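PDB 4ZXO: glycosyl hydrolase family 26 from Bacteroides ovatus, which hydrolyses beta-mannan chains as a GH26 beta-mannanase with a TIM-barrel fold and takes part in the breakdown of galactomannan. Local coordinates for residues Phe29-His32 with Asp33-Ala36; Ile89-Tyr92 with Ala93-Gly96; Asp323-Lys326 with Phe327-Ser330; Ile333-Val336 with Gly337-Phe340. One frame throughout, in Å; residues are numbered along the deposited sequence.

Interaction 1. Residues Phe29-His32 with Asp33-Ala36; sequences FGHH and DDTA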
ATOM      1  N   PHE A  29      -4.535 -10.270  -4.677  1.00  9.86           N
ATOM      2  CA  PHE A  29      -4.387  -9.266  -5.709  1.00  8.88           C
ATOM      3  C   PHE A  29      -5.021  -7.953  -5.304  1.00  8.15           C
ATOM      4  O   PHE A  29      -6.163  -7.950  -4.808  1.00  8.15           O
ATOM      5  CB  PHE A  29      -5.018  -9.725  -7.011  1.00 10.70           C
ATOM      6  CG  PHE A  29      -4.771  -8.750  -8.143  1.00 10.71           C
ATOM      7  CD1 PHE A  29      -3.509  -8.675  -8.754  1.00 11.29           C
ATOM      8  CD2 PHE A  29      -5.739  -7.849  -8.529  1.00 10.84           C
ATOM      9  CE1 PHE A  29      -3.252  -7.724  -9.782  1.00 11.52           C
ATOM     10  CE2 PHE A  29      -5.479  -6.911  -9.545  1.00 11.86           C
ATOM     11  CZ  PHE A  29      -4.249  -6.853 -10.176  1.00 11.97           C
ATOM     12  N   GLY A  30      -4.318  -6.838  -5.585  1.00  8.09           N
ATOM     13  CA  GLY A  30      -4.730  -5.527  -5.156  1.00  9.24           C
ATOM     14  C   GLY A  30      -4.828  -4.485  -6.268  1.00  8.65           C
ATOM     15  O   GLY A  30      -4.110  -4.559  -7.272  1.00  7.44           O
ATOM     16  N   HIS A  31      -5.662  -3.475  -6.037  1.00  9.53           N
ATOM     17  CA  HIS A  31      -5.750  -2.355  -6.939  1.00  9.47           C
ATOM     18  C   HIS A  31      -6.054  -1.078  -6.143  1.00  9.85           C
ATOM     19  O   HIS A  31      -6.987  -1.047  -5.319  1.00 10.24           O
ATOM     20  CB  HIS A  31      -6.860  -2.633  -7.958  1.00 10.01           C
ATOM     21  CG  HIS A  31      -7.000  -1.569  -9.026  1.00 10.26           C
ATOM     22  ND1 HIS A  31      -8.232  -1.178  -9.520  1.00 10.85           N
ATOM     23  CD2 HIS A  31      -6.072  -0.843  -9.700  1.00 10.43           C
ATOM     24  CE1 HIS A  31      -8.061  -0.251 -10.454  1.00 10.89           C
ATOM     25  NE2 HIS A  31      -6.754  -0.010 -10.564  1.00 10.88           N
ATOM     26  N   HIS A  32      -5.314  -0.024  -6.421  1.00  9.56           N
ATOM     27  CA  HIS A  32      -5.542   1.280  -5.814  1.00  8.06           C
ATOM     28  C   HIS A  32      -6.805   1.953  -6.373  1.00  8.78           C
ATOM     29  O   HIS A  32      -7.089   1.925  -7.578  1.00 10.52           O
ATOM     30  CB  HIS A  32      -4.309   2.197  -6.043  1.00  8.24           C
ATOM     31  CG  HIS A  32      -4.313   3.431  -5.191  1.00  8.28           C
ATOM     32  ND1 HIS A  32      -3.909   3.432  -3.855  1.00  8.08           N
ATOM     33  CD2 HIS A  32      -4.695   4.705  -5.476  1.00  9.11           C
ATOM     34  CE1 HIS A  32      -4.040   4.661  -3.365  1.00  8.49           C
ATOM     35  NE2 HIS A  32      -4.493   5.456  -4.340  1.00  9.44           N
ATOM     36  N   ASP A  33      -7.564   2.525  -5.449  1.00  9.53           N
ATOM     37  CA  ASP A  33      -8.799   3.296  -5.722  1.00  9.83           C
ATOM     38  C   ASP A  33      -9.827   2.444  -6.491  1.00 11.01           C
ATOM     39  O   ASP A  33     -10.645   2.972  -7.239  1.00 10.64           O
ATOM     40  CB  ASP A  33      -8.448   4.606  -6.461  1.00  9.22           C
ATOM     41  CG  ASP A  33      -7.992   5.689  -5.503  1.00 10.00           C
ATOM     42  OD1 ASP A  33      -8.262   5.538  -4.286  1.00 11.61           O
ATOM     43  OD2 ASP A  33      -7.363   6.671  -5.965  1.00 10.67           O
ATOM     44  N   ASP A  34      -9.789   1.121  -6.260  1.00 10.34           N
ATOM     45  CA  ASP A  34     -10.509   0.208  -7.130  1.00 10.48           C
ATOM     46  C   ASP A  34     -12.020   0.454  -7.194  1.00 10.56           C
ATOM     47  O   ASP A  34     -12.626   0.399  -8.287  1.00 11.07           O
ATOM     48  CB  ASP A  34     -10.278  -1.233  -6.645  1.00 10.93           C
ATOM     49  CG  ASP A  34     -10.894  -2.246  -7.609  1.00 11.29           C
ATOM     50  OD1 ASP A  34     -10.416  -2.333  -8.771  1.00 11.94           O
ATOM     51  OD2 ASP A  34     -11.878  -2.915  -7.230  1.00 11.65           O
ATOM     52  N   THR A  35     -12.620   0.745  -6.043  1.00 10.50           N
ATOM     53  CA  THR A  35     -14.052   0.977  -5.990  1.00 11.20           C
ATOM     54  C   THR A  35     -14.424   2.445  -5.925  1.00 13.18           C
ATOM     55  O   THR A  35     -15.619   2.782  -5.800  1.00 15.78           O
ATOM     56  CB  THR A  35     -14.657   0.251  -4.786  1.00 12.36           C
ATOM     57  OG1 THR A  35     -13.797   0.478  -3.642  1.00 13.54           O
ATOM     58  CG2 THR A  35     -14.732  -1.247  -5.065  1.00 13.41           C
ATOM     59  N   ALA A  36     -13.431   3.322  -6.051  1.00 12.86           N
ATOM     60  CA  ALA A  36     -13.714   4.759  -6.092  1.00 12.91           C
ATOM     61  C   ALA A  36     -13.980   5.265  -7.522  1.00 13.74           C
ATOM     62  O   ALA A  36     -14.851   6.120  -7.727  1.00 15.20           O
ATOM     63  CB  ALA A  36     -12.560   5.531  -5.465  1.00 11.72           C
TER
HETATM   64  O   HOH W   1      -5.574   8.054  -4.540  1.00 12.43           O

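Interaction 2. Residues Ile89-Tyr92 with Ala93-Gly96; sequences IEQY and ARGG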
ATOM      1  N   ILE A  89     -15.277   0.218   4.619  1.00 10.10           N
ATOM      2  CA  ILE A  89     -16.251  -0.607   5.321  1.00 11.81           C
ATOM      3  C   ILE A  89     -16.781  -1.718   4.419  1.00 12.76           C
ATOM      4  O   ILE A  89     -16.912  -2.870   4.854  1.00 13.99           O
ATOM      5  CB  ILE A  89     -17.350   0.297   5.860  1.00 12.57           C
ATOM      6  CG1 ILE A  89     -16.794   1.074   7.042  1.00 13.62           C
ATOM      7  CG2 ILE A  89     -18.537  -0.463   6.358  1.00 13.40           C
ATOM      8  CD1 ILE A  89     -17.659   2.237   7.404  1.00 15.17           C
ATOM      9  N   GLU A  90     -17.061  -1.388   3.163  1.00 12.45           N
ATOM     10  CA  GLU A  90     -17.582  -2.387   2.239  1.00 12.89           C
ATOM     11  C   GLU A  90     -16.561  -3.455   1.871  1.00 11.66           C
ATOM     12  O   GLU A  90     -16.924  -4.628   1.716  1.00 12.98           O
ATOM     13  CB  GLU A  90     -18.100  -1.712   0.967  1.00 14.68           C
ATOM     14  CG  GLU A  90     -19.252  -0.799   1.310  1.00 17.95           C
ATOM     15  CD  GLU A  90     -19.727   0.074   0.161  1.00 24.26           C
ATOM     16  OE1 GLU A  90     -19.281  -0.062  -0.992  1.00 26.89           O
ATOM     17  OE2 GLU A  90     -20.576   0.944   0.428  1.00 26.77           O
ATOM     18  N   GLN A  91     -15.282  -3.080   1.756  1.00 10.76           N
ATOM     19  CA  GLN A  91     -14.258  -4.062   1.443  1.00  9.95           C
ATOM     20  C   GLN A  91     -14.076  -4.987   2.624  1.00 10.96           C
ATOM     21  O   GLN A  91     -13.938  -6.203   2.437  1.00 11.33           O
ATOM     22  CB  GLN A  91     -12.951  -3.349   1.046  1.00  9.13           C
ATOM     23  CG  GLN A  91     -11.724  -4.301   0.857  1.00  8.43           C
ATOM     24  CD  GLN A  91     -11.818  -5.173  -0.400  1.00  8.90           C
ATOM     25  OE1 GLN A  91     -12.901  -5.370  -0.983  1.00  9.47           O
ATOM     26  NE2 GLN A  91     -10.669  -5.687  -0.828  1.00  7.58           N
ATOM     27  N   TYR A  92     -14.077  -4.446   3.847  1.00 10.21           N
ATOM     28  CA  TYR A  92     -13.963  -5.324   4.992  1.00 11.05           C
ATOM     29  C   TYR A  92     -15.160  -6.279   5.061  1.00 12.66           C
ATOM     30  O   TYR A  92     -15.010  -7.484   5.327  1.00 13.96           O
ATOM     31  CB  TYR A  92     -13.910  -4.496   6.272  1.00 11.39           C
ATOM     32  CG  TYR A  92     -13.755  -5.335   7.525  1.00 13.36           C
ATOM     33  CD1 TYR A  92     -12.509  -5.786   7.917  1.00 13.45           C
ATOM     34  CD2 TYR A  92     -14.859  -5.673   8.301  1.00 14.70           C
ATOM     35  CE1 TYR A  92     -12.352  -6.537   9.056  1.00 14.35           C
ATOM     36  CE2 TYR A  92     -14.726  -6.467   9.471  1.00 16.21           C
ATOM     37  CZ  TYR A  92     -13.455  -6.884   9.844  1.00 16.25           C
ATOM     38  OH  TYR A  92     -13.296  -7.656  10.977  1.00 19.08           O
ATOM     39  N   ALA A  93     -16.338  -5.750   4.786  1.00 13.09           N
ATOM     40  CA  ALA A  93     -17.569  -6.562   4.894  1.00 13.57           C
ATOM     41  C   ALA A  93     -17.520  -7.754   3.930  1.00 13.65           C
ATOM     42  O   ALA A  93     -18.025  -8.853   4.238  1.00 15.30           O
ATOM     43  CB  ALA A  93     -18.798  -5.683   4.640  1.00 14.19           C
ATOM     44  N   ARG A  94     -16.894  -7.589   2.766  1.00 13.68           N
ATOM     45  CA  ARG A  94     -16.870  -8.696   1.801  1.00 13.51           C
ATOM     46  C   ARG A  94     -15.666  -9.601   2.087  1.00 14.25           C
ATOM     47  O   ARG A  94     -15.497 -10.621   1.434  1.00 16.06           O
ATOM     48  CB  ARG A  94     -16.892  -8.157   0.356  1.00 15.49           C
ATOM     49  CG  ARG A  94     -15.654  -7.420  -0.123  1.00 15.24           C
ATOM     50  CD  ARG A  94     -15.763  -7.015  -1.613  1.00 15.05           C
ATOM     51  NE  ARG A  94     -16.801  -5.995  -1.862  1.00 15.60           N
ATOM     52  CZ  ARG A  94     -16.590  -4.671  -1.945  1.00 13.46           C
ATOM     53  NH1 ARG A  94     -15.358  -4.142  -1.785  1.00 13.08           N
ATOM     54  NH2 ARG A  94     -17.637  -3.862  -2.186  1.00 14.60           N
ATOM     55  N   GLY A  95     -14.851  -9.247   3.082  1.00 13.28           N
ATOM     56  CA  GLY A  95     -13.723 -10.096   3.449  1.00 13.48           C
ATOM     57  C   GLY A  95     -12.368  -9.716   2.870  1.00 12.45           C
ATOM     58  O   GLY A  95     -11.361 -10.421   3.116  1.00 13.13           O
ATOM     59  N   GLY A  96     -12.304  -8.607   2.155  1.00 10.55           N
ATOM     60  CA  GLY A  96     -11.006  -8.209   1.595  1.00  9.09           C
ATOM     61  C   GLY A  96     -10.176  -7.383   2.558  1.00  9.29           C
ATOM     62  O   GLY A  96     -10.642  -6.999   3.656  1.00 10.63           O
TER
HETATM   63  O   HOH W   2     -17.513  -0.931  -2.660  1.00 18.32           O

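Interaction 3. Residues Asp323-Lys326 with Phe327-Ser330; sequences DFVK and FSRS. With K (potassium ion), chain B.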
ATOM      1  N   ASP A 323      -6.118 -11.652 -20.865  1.00 16.01           N
ATOM      2  CA  ASP A 323      -4.992 -12.282 -20.178  1.00 14.71           C
ATOM      3  C   ASP A 323      -5.092 -12.061 -18.660  1.00 14.03           C
ATOM      4  O   ASP A 323      -4.662 -12.913 -17.880  1.00 15.28           O
ATOM      5  CB  ASP A 323      -3.658 -11.723 -20.702  1.00 15.80           C
ATOM      6  CG  ASP A 323      -2.470 -12.437 -20.108  1.00 15.73           C
ATOM      7  OD1 ASP A 323      -2.321 -13.637 -20.385  1.00 15.88           O
ATOM      8  OD2 ASP A 323      -1.668 -11.783 -19.397  1.00 15.81           O
ATOM      9  N   PHE A 324      -5.606 -10.899 -18.235  1.00 13.19           N
ATOM     10  CA  PHE A 324      -5.863 -10.679 -16.825  1.00 12.71           C
ATOM     11  C   PHE A 324      -6.867 -11.715 -16.295  1.00 13.17           C
ATOM     12  O   PHE A 324      -6.744 -12.183 -15.161  1.00 12.86           O
ATOM     13  CB  PHE A 324      -6.398  -9.270 -16.599  1.00 12.90           C
ATOM     14  CG  PHE A 324      -6.656  -8.967 -15.155  1.00 12.94           C
ATOM     15  CD1 PHE A 324      -5.599  -8.704 -14.286  1.00 12.46           C
ATOM     16  CD2 PHE A 324      -7.942  -9.009 -14.648  1.00 14.75           C
ATOM     17  CE1 PHE A 324      -5.831  -8.426 -12.947  1.00 13.82           C
ATOM     18  CE2 PHE A 324      -8.188  -8.765 -13.282  1.00 15.24           C
ATOM     19  CZ  PHE A 324      -7.113  -8.447 -12.438  1.00 14.56           C
ATOM     20  N   VAL A 325      -7.885 -12.034 -17.095  1.00 12.85           N
ATOM     21  CA  VAL A 325      -8.831 -13.073 -16.655  1.00 14.02           C
ATOM     22  C   VAL A 325      -8.073 -14.392 -16.414  1.00 15.11           C
ATOM     23  O   VAL A 325      -8.265 -15.025 -15.390  1.00 14.82           O
ATOM     24  CB  VAL A 325      -9.966 -13.296 -17.656  1.00 13.56           C
ATOM     25  CG1 VAL A 325     -10.806 -14.546 -17.227  1.00 14.37           C
ATOM     26  CG2 VAL A 325     -10.891 -12.046 -17.686  1.00 13.49           C
ATOM     27  N   LYS A 326      -7.191 -14.773 -17.346  1.00 15.49           N
ATOM     28  CA  LYS A 326      -6.415 -15.990 -17.194  1.00 16.33           C
ATOM     29  C   LYS A 326      -5.517 -15.937 -15.930  1.00 14.83           C
ATOM     30  O   LYS A 326      -5.398 -16.904 -15.174  1.00 15.27           O
ATOM     31  CB  LYS A 326      -5.579 -16.219 -18.454  1.00 20.38           C
ATOM     32  CG  LYS A 326      -4.669 -17.435 -18.437  1.00 25.17           C
ATOM     33  CD  LYS A 326      -4.061 -17.670 -19.847  1.00 29.59           C
ATOM     34  CE  LYS A 326      -2.667 -18.312 -19.852  1.00 33.23           C
ATOM     35  NZ  LYS A 326      -2.638 -19.539 -19.015  1.00 35.66           N
ATOM     36  N   PHE A 327      -4.862 -14.799 -15.745  1.00 13.95           N
ATOM     37  CA  PHE A 327      -4.065 -14.549 -14.537  1.00 12.88           C
ATOM     38  C   PHE A 327      -4.885 -14.719 -13.272  1.00 13.22           C
ATOM     39  O   PHE A 327      -4.441 -15.329 -12.295  1.00 13.32           O
ATOM     40  CB  PHE A 327      -3.513 -13.132 -14.657  1.00 12.91           C
ATOM     41  CG  PHE A 327      -2.923 -12.527 -13.405  1.00 13.15           C
ATOM     42  CD1 PHE A 327      -1.584 -12.747 -13.053  1.00 13.01           C
ATOM     43  CD2 PHE A 327      -3.711 -11.715 -12.590  1.00 12.70           C
ATOM     44  CE1 PHE A 327      -1.023 -12.112 -11.924  1.00 12.43           C
ATOM     45  CE2 PHE A 327      -3.167 -11.110 -11.435  1.00 12.85           C
ATOM     46  CZ  PHE A 327      -1.814 -11.312 -11.106  1.00 13.01           C
ATOM     47  N   SER A 328      -6.104 -14.191 -13.304  1.00 14.28           N
ATOM     48  CA  SER A 328      -6.957 -14.218 -12.121  1.00 14.97           C
ATOM     49  C   SER A 328      -7.342 -15.636 -11.770  1.00 15.98           C
ATOM     50  O   SER A 328      -7.589 -15.900 -10.622  1.00 16.34           O
ATOM     51  CB  SER A 328      -8.222 -13.369 -12.299  1.00 14.94           C
ATOM     52  OG  SER A 328      -9.189 -14.000 -13.133  1.00 14.89           O
ATOM     53  N   ARG A 329      -7.318 -16.522 -12.746  1.00 16.10           N
ATOM     54  CA  ARG A 329      -7.676 -17.895 -12.508  1.00 16.25           C
ATOM     55  C   ARG A 329      -6.522 -18.733 -11.949  1.00 15.90           C
ATOM     56  O   ARG A 329      -6.723 -19.909 -11.623  1.00 17.40           O
ATOM     57  CB  ARG A 329      -8.209 -18.462 -13.826  1.00 16.34           C
ATOM     58  CG  ARG A 329      -9.552 -17.873 -14.166  1.00 17.56           C
ATOM     59  CD  ARG A 329     -10.096 -18.289 -15.484  1.00 18.89           C
ATOM     60  NE  ARG A 329     -11.421 -17.701 -15.647  1.00 20.44           N
ATOM     61  CZ  ARG A 329     -12.038 -17.579 -16.814  1.00 23.04           C
ATOM     62  NH1 ARG A 329     -11.459 -18.047 -17.900  1.00 23.24           N
ATOM     63  NH2 ARG A 329     -13.240 -17.012 -16.882  1.00 24.39           N
ATOM     64  N   SER A 330      -5.322 -18.167 -11.853  1.00 15.37           N
ATOM     65  CA  SER A 330      -4.206 -18.874 -11.242  1.00 15.31           C
ATOM     66  C   SER A 330      -4.552 -19.191  -9.802  1.00 16.50           C
ATOM     67  O   SER A 330      -5.095 -18.325  -9.093  1.00 15.55           O
ATOM     68  CB  SER A 330      -2.937 -18.013 -11.264  1.00 17.44           C
ATOM     69  OG  SER A 330      -1.962 -18.642 -10.430  1.00 19.02           O
TER
HETATM   70  K     K B 401      -7.407 -17.156  -8.394  1.00 31.56           K
HETATM   71  O   HOH W   3      -8.225 -19.545  -9.098  1.00 46.14           O
HETATM   72  O   HOH W   4      -9.983 -18.666  -7.476  1.00 22.91           O
HETATM   73  O   HOH W   5      -9.548 -16.076  -7.868  1.00 37.73           O
HETATM   74  O   HOH W   6      -7.973 -18.810  -6.287  1.00 47.88           O

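Interaction 4. Residues Ile333-Val336 with Gly337-Phe340; sequences ILFV and GDNF. With K (potassium ion), chain B.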
ATOM      1  N   ILE A 333      -3.276 -16.697  -7.121  1.00 14.04           N
ATOM      2  CA  ILE A 333      -3.663 -15.291  -6.989  1.00 12.53           C
ATOM      3  C   ILE A 333      -5.058 -15.182  -6.438  1.00 13.42           C
ATOM      4  O   ILE A 333      -5.981 -15.799  -7.017  1.00 14.91           O
ATOM      5  CB  ILE A 333      -3.621 -14.556  -8.370  1.00 12.44           C
ATOM      6  CG1 ILE A 333      -2.284 -14.744  -9.101  1.00 12.05           C
ATOM      7  CG2 ILE A 333      -3.935 -13.018  -8.282  1.00 13.65           C
ATOM      8  CD1 ILE A 333      -1.072 -14.227  -8.375  1.00 12.74           C
ATOM      9  N   LEU A 334      -5.231 -14.384  -5.377  1.00 11.80           N
ATOM     10  CA  LEU A 334      -6.440 -14.449  -4.579  1.00 10.95           C
ATOM     11  C   LEU A 334      -7.280 -13.173  -4.698  1.00 12.00           C
ATOM     12  O   LEU A 334      -6.788 -12.043  -4.563  1.00 12.78           O
ATOM     13  CB  LEU A 334      -6.119 -14.691  -3.121  1.00 10.91           C
ATOM     14  CG  LEU A 334      -5.224 -15.878  -2.800  1.00 10.98           C
ATOM     15  CD1 LEU A 334      -4.861 -15.829  -1.321  1.00 12.44           C
ATOM     16  CD2 LEU A 334      -5.858 -17.192  -3.162  1.00 12.96           C
ATOM     17  N   PHE A 335      -8.565 -13.374  -4.900  1.00 12.56           N
ATOM     18  CA  PHE A 335      -9.547 -12.319  -5.020  1.00 12.59           C
ATOM     19  C   PHE A 335     -10.598 -12.613  -3.974  1.00 12.56           C
ATOM     20  O   PHE A 335     -10.729 -13.765  -3.503  1.00 13.39           O
ATOM     21  CB  PHE A 335     -10.206 -12.284  -6.446  1.00 12.91           C
ATOM     22  CG  PHE A 335      -9.264 -11.901  -7.531  1.00 12.93           C
ATOM     23  CD1 PHE A 335      -9.333 -10.631  -8.124  1.00 11.57           C
ATOM     24  CD2 PHE A 335      -8.295 -12.816  -7.990  1.00 13.37           C
ATOM     25  CE1 PHE A 335      -8.433 -10.253  -9.141  1.00 11.06           C
ATOM     26  CE2 PHE A 335      -7.400 -12.445  -8.993  1.00 13.99           C
ATOM     27  CZ  PHE A 335      -7.450 -11.149  -9.562  1.00 12.70           C
ATOM     28  N   VAL A 336     -11.417 -11.623  -3.668  1.00 12.43           N
ATOM     29  CA  VAL A 336     -12.557 -11.859  -2.793  1.00 12.68           C
ATOM     30  C   VAL A 336     -13.417 -13.010  -3.292  1.00 13.86           C
ATOM     31  O   VAL A 336     -13.723 -13.065  -4.490  1.00 15.06           O
ATOM     32  CB  VAL A 336     -13.395 -10.582  -2.687  1.00 14.27           C
ATOM     33  CG1 VAL A 336     -14.708 -10.875  -2.000  1.00 16.08           C
ATOM     34  CG2 VAL A 336     -12.587  -9.490  -1.917  1.00 14.48           C
ATOM     35  N   GLY A 337     -13.808 -13.926  -2.393  1.00 14.07           N
ATOM     36  CA  GLY A 337     -14.468 -15.200  -2.768  1.00 13.73           C
ATOM     37  C   GLY A 337     -13.543 -16.419  -2.736  1.00 13.72           C
ATOM     38  O   GLY A 337     -13.991 -17.568  -2.594  1.00 14.04           O
ATOM     39  N   ASP A 338     -12.230 -16.197  -2.830  1.00 14.13           N
ATOM     40  CA  ASP A 338     -11.281 -17.310  -2.767  1.00 14.52           C
ATOM     41  C   ASP A 338     -11.050 -17.792  -1.335  1.00 15.87           C
ATOM     42  O   ASP A 338     -11.621 -17.242  -0.389  1.00 16.65           O
ATOM     43  CB  ASP A 338      -9.980 -16.891  -3.439  1.00 15.46           C
ATOM     44  CG  ASP A 338     -10.167 -16.647  -4.949  1.00 18.83           C
ATOM     45  OD1 ASP A 338     -11.108 -17.218  -5.534  1.00 20.05           O
ATOM     46  OD2 ASP A 338      -9.390 -15.904  -5.570  1.00 19.57           O
ATOM     47  N   ASN A 339     -10.237 -18.838  -1.174  1.00 15.71           N
ATOM     48  CA  ASN A 339     -10.171 -19.550   0.094  1.00 16.48           C
ATOM     49  C   ASN A 339      -9.199 -18.918   1.068  1.00 16.87           C
ATOM     50  O   ASN A 339      -8.059 -19.417   1.251  1.00 18.64           O
ATOM     51  CB  ASN A 339      -9.780 -20.997  -0.150  1.00 17.26           C
ATOM     52  CG  ASN A 339      -9.875 -21.846   1.093  1.00 19.42           C
ATOM     53  OD1 ASN A 339     -10.582 -21.504   2.046  1.00 21.21           O
ATOM     54  ND2 ASN A 339      -9.194 -22.956   1.086  1.00 19.26           N
ATOM     55  N   PHE A 340      -9.642 -17.823   1.684  1.00 15.26           N
ATOM     56  CA  PHE A 340      -8.883 -17.206   2.761  1.00 14.44           C
ATOM     57  C   PHE A 340      -9.904 -16.549   3.686  1.00 14.78           C
ATOM     58  O   PHE A 340     -11.023 -16.280   3.261  1.00 15.77           O
ATOM     59  CB  PHE A 340      -7.857 -16.176   2.212  1.00 13.90           C
ATOM     60  CG  PHE A 340      -8.506 -15.058   1.450  1.00 13.28           C
ATOM     61  CD1 PHE A 340      -8.943 -13.908   2.100  1.00 14.83           C
ATOM     62  CD2 PHE A 340      -8.667 -15.144   0.079  1.00 12.55           C
ATOM     63  CE1 PHE A 340      -9.594 -12.870   1.416  1.00 14.16           C
ATOM     64  CE2 PHE A 340      -9.300 -14.112  -0.622  1.00 13.55           C
ATOM     65  CZ  PHE A 340      -9.737 -12.963   0.032  1.00 14.10           C
TER
HETATM   66  K     K B 401      -7.407 -17.156  -8.394  1.00 31.56           K
HETATM   67  O   HOH W   7     -12.910 -15.179  -6.466  1.00 22.54           O
HETATM   68  O   HOH W   4      -9.983 -18.666  -7.476  1.00 22.91           O
HETATM   69  O   HOH W   3      -8.225 -19.545  -9.098  1.00 46.14           O
HETATM   70  O   HOH W   5      -9.548 -16.076  -7.868  1.00 37.73           O
HETATM   71  O   HOH W   6      -7.973 -18.810  -6.287  1.00 47.88           O

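Interaction 1. Residues Phe29-His32 with Asp33-Ala36
The imidazole of His31 is met at its edge by Asp34, whose OD1 lies within 4° of the ring plane. The ring of His32 takes a water in its plane at its own edge, while the carboxylate of Asp33 approaches it obliquely, and Trp301 stacks on this ring. His31 ND1 donates to Asp34 OD1 at 2.6 Å in a nearly straight bond (171°). Asp34 receives it on the anti lone pair of OD1, and its carboxylate plane stands steeply, at 72°, to the ring. The link spans a type II beta turn from His31 to Asp34, through which the chain leaves strand 27-32 of the TIM barrel at its C-terminal end. Both CG atoms of the pair sit anti to their own backbone nitrogens, and in this way the two side chains meet across the turn at about a right angle. His32 and Asp33 run side by side: CD2 of His32 is 3.4 Å from Asp33 OD2. Their polar ends are joined through a water that lies 2.8 Å from His32 NE2 and itself donates to Asp33 OD2 over 2.7 Å. On its other nitrogen, ND1, His32 is hydrogen-bonded to Ser62 OG, so both ring nitrogens have partners and the ring's rotation is fixed. Asp34 OD2 is likewise engaged, by Ser48 OG. The short, straight, in-plane bond is consistent with ND1 of His31 as the donor; with NE2 weakly bonded to Asn303 OD1 the ring is held at both nitrogens, and the buried carboxylate of Asp34, satisfied at both oxygens, fastens the turn to the strand.

Interaction 2. Residues Ile89-Tyr92 with Ala93-Gly96
Gln91 and Tyr92 accept the two backbone bonds of a Schellman motif where helix 81-93 gives way to the loop before strand 97-101, with Gly95 turned to a positive phi of 97°. Gly96 N reaches back to Gln91 O over 2.9 Å, and inside that loop Gly95 N donates to Tyr92 O, also at 2.9 Å, from well above the carbonyl plane. In the TIM barrel this reversal directs the chain from the helix into the next parallel strand.

Among the side chains, Arg94 folds back over the last turn. Its CG is wedged between the backbone N and the carbonyl carbon (chi1 69°), and a second bend further along the chain lays the guanidinium over the helix backbone. One face of the group then lies above Glu90 O, which is 3.7 Å from the plane, over its centre. At the edge, NH1 donates to Gln91 OE1 with a length of 2.9 Å. That bond is fairly straight, 162° at the hydrogen, and stays close to the guanidinium plane although the amide itself is strongly inclined to it. Arg94 NH2 and Glu90 OE1 do not make a salt bridge but lie 4.3 Å apart, with a water between them that accepts from NH2 and donates to OE1. Glu90 finds its salt bridge at OE2, with Lys45, and Arg94 also makes a cation-pi contact with Tyr57. The other end of the Gln91 amide is held too, since NE2 is hydrogen-bonded to Pro58 O. Bent at chi2, this buried glutamine passes close beside the backbone of Gly96, with NE2 3.5 Å from Gly96 CA.

Interaction 3. Residues Asp323-Lys326 with Phe327-Ser330
Hydrogen bonds tie Asp323 and Phe324 to the next turn of helix 321-328. Phe327 N donates to Asp323 O at 2.9 Å, in an almost straight bond of 168°, and Ser328 N to Phe324 O at 2.8 Å. Beyond them the pattern slackens: Arg329 N shares itself between Val325 O and Lys326 O in two weak bonds. Ser328 places its hydroxyl between its own N and carbonyl carbon (chi1 76°), and from there OG donates to Val325 O over 2.6 Å.

Apolar packing occupies two flanks. The rings of Phe324 and Phe327 meet obliquely, their planes 31° apart and CE1 of Phe324 3.9 Å from CD2 of Phe327, next to Trp282 of a neighbouring helix. At the more exposed flank Val325 and Arg329 run alongside each other, and the methyl CG1 of Val325 sits over the centre of one guanidinium face, 3.3 Å from Arg329 CZ.

Metal coordination follows at the C-terminal end of helix 321-328. Ser328 O binds the potassium ion at 2.6 Å and Ser330 O at 2.7 Å, with Ile333 O as the third protein ligand and four waters around the rest, one of them distant. All three protein ligands are neutral carbonyl oxygens, as suits potassium. The helix end probably makes Ser328 O a better ligand, and the ion ties Ser328, Ser330 and Ile333 together.

Interaction 4. Residues Ile333-Val336 with Gly337-Phe340
Phe335 and Asp338 close a type II beta turn that swings the chain through 113° between residues 333-336 and 337-340, just after the short strand 333-334, which runs parallel to strand 27-32 in the barrel sheet. Asp338 N donates to Phe335 O at 2.9 Å, and Gly337 takes the positive-phi place of the turn. The side chain of Asp338 adds a second link: OD2 accepts from Phe335 N over 2.7 Å, in a bond that is straight at the hydrogen (165°) but enters from above the carboxylate plane. Asp338 OD1 is hydrogen-bonded to two waters. One bridges OD1 to Val336 O; another donates to Asp338 OD1 at 2.7 Å and lies at a long 3.1 Å from the potassium ion, which places Asp338 probably in the second shell. Ile333 O binds that ion directly at 2.4 Å.

On the apolar side, Leu334 and Phe340 lie alongside with their side chains running in opposing senses, Leu334 CB 4.1 Å from CE2 of Phe340. A first torsion of 60°, between backbone N and carbonyl carbon, turns the Phe340 ring back against the backbone of Leu334 to Val336. There its edge meets a carbonyl, Phe340 CE2 coming to 3.2 Å from Phe335 O.

Phe29 of interaction 1 joins three of the four contacts. Its CZ lies 3.6 Å from Phe324 CE1 of interaction 3, and its N is 2.9 Å from Leu334 O of interaction 4, where strands 27-32 and 333-334 lie side by side. Interactions 3 and 4, with centres about 13 Å apart, share the potassium ion and its four waters, and between them supply its three carbonyl ligands. Interaction 2 meets interaction 4, Gly95 O standing 3.5 Å from Phe340 CE1, but stays about 12 Å, nearest atoms, from interaction 3. Interaction 1 lies at the C-terminal end of strand 27-32, the side on which TIM-barrel enzymes carry their active sites.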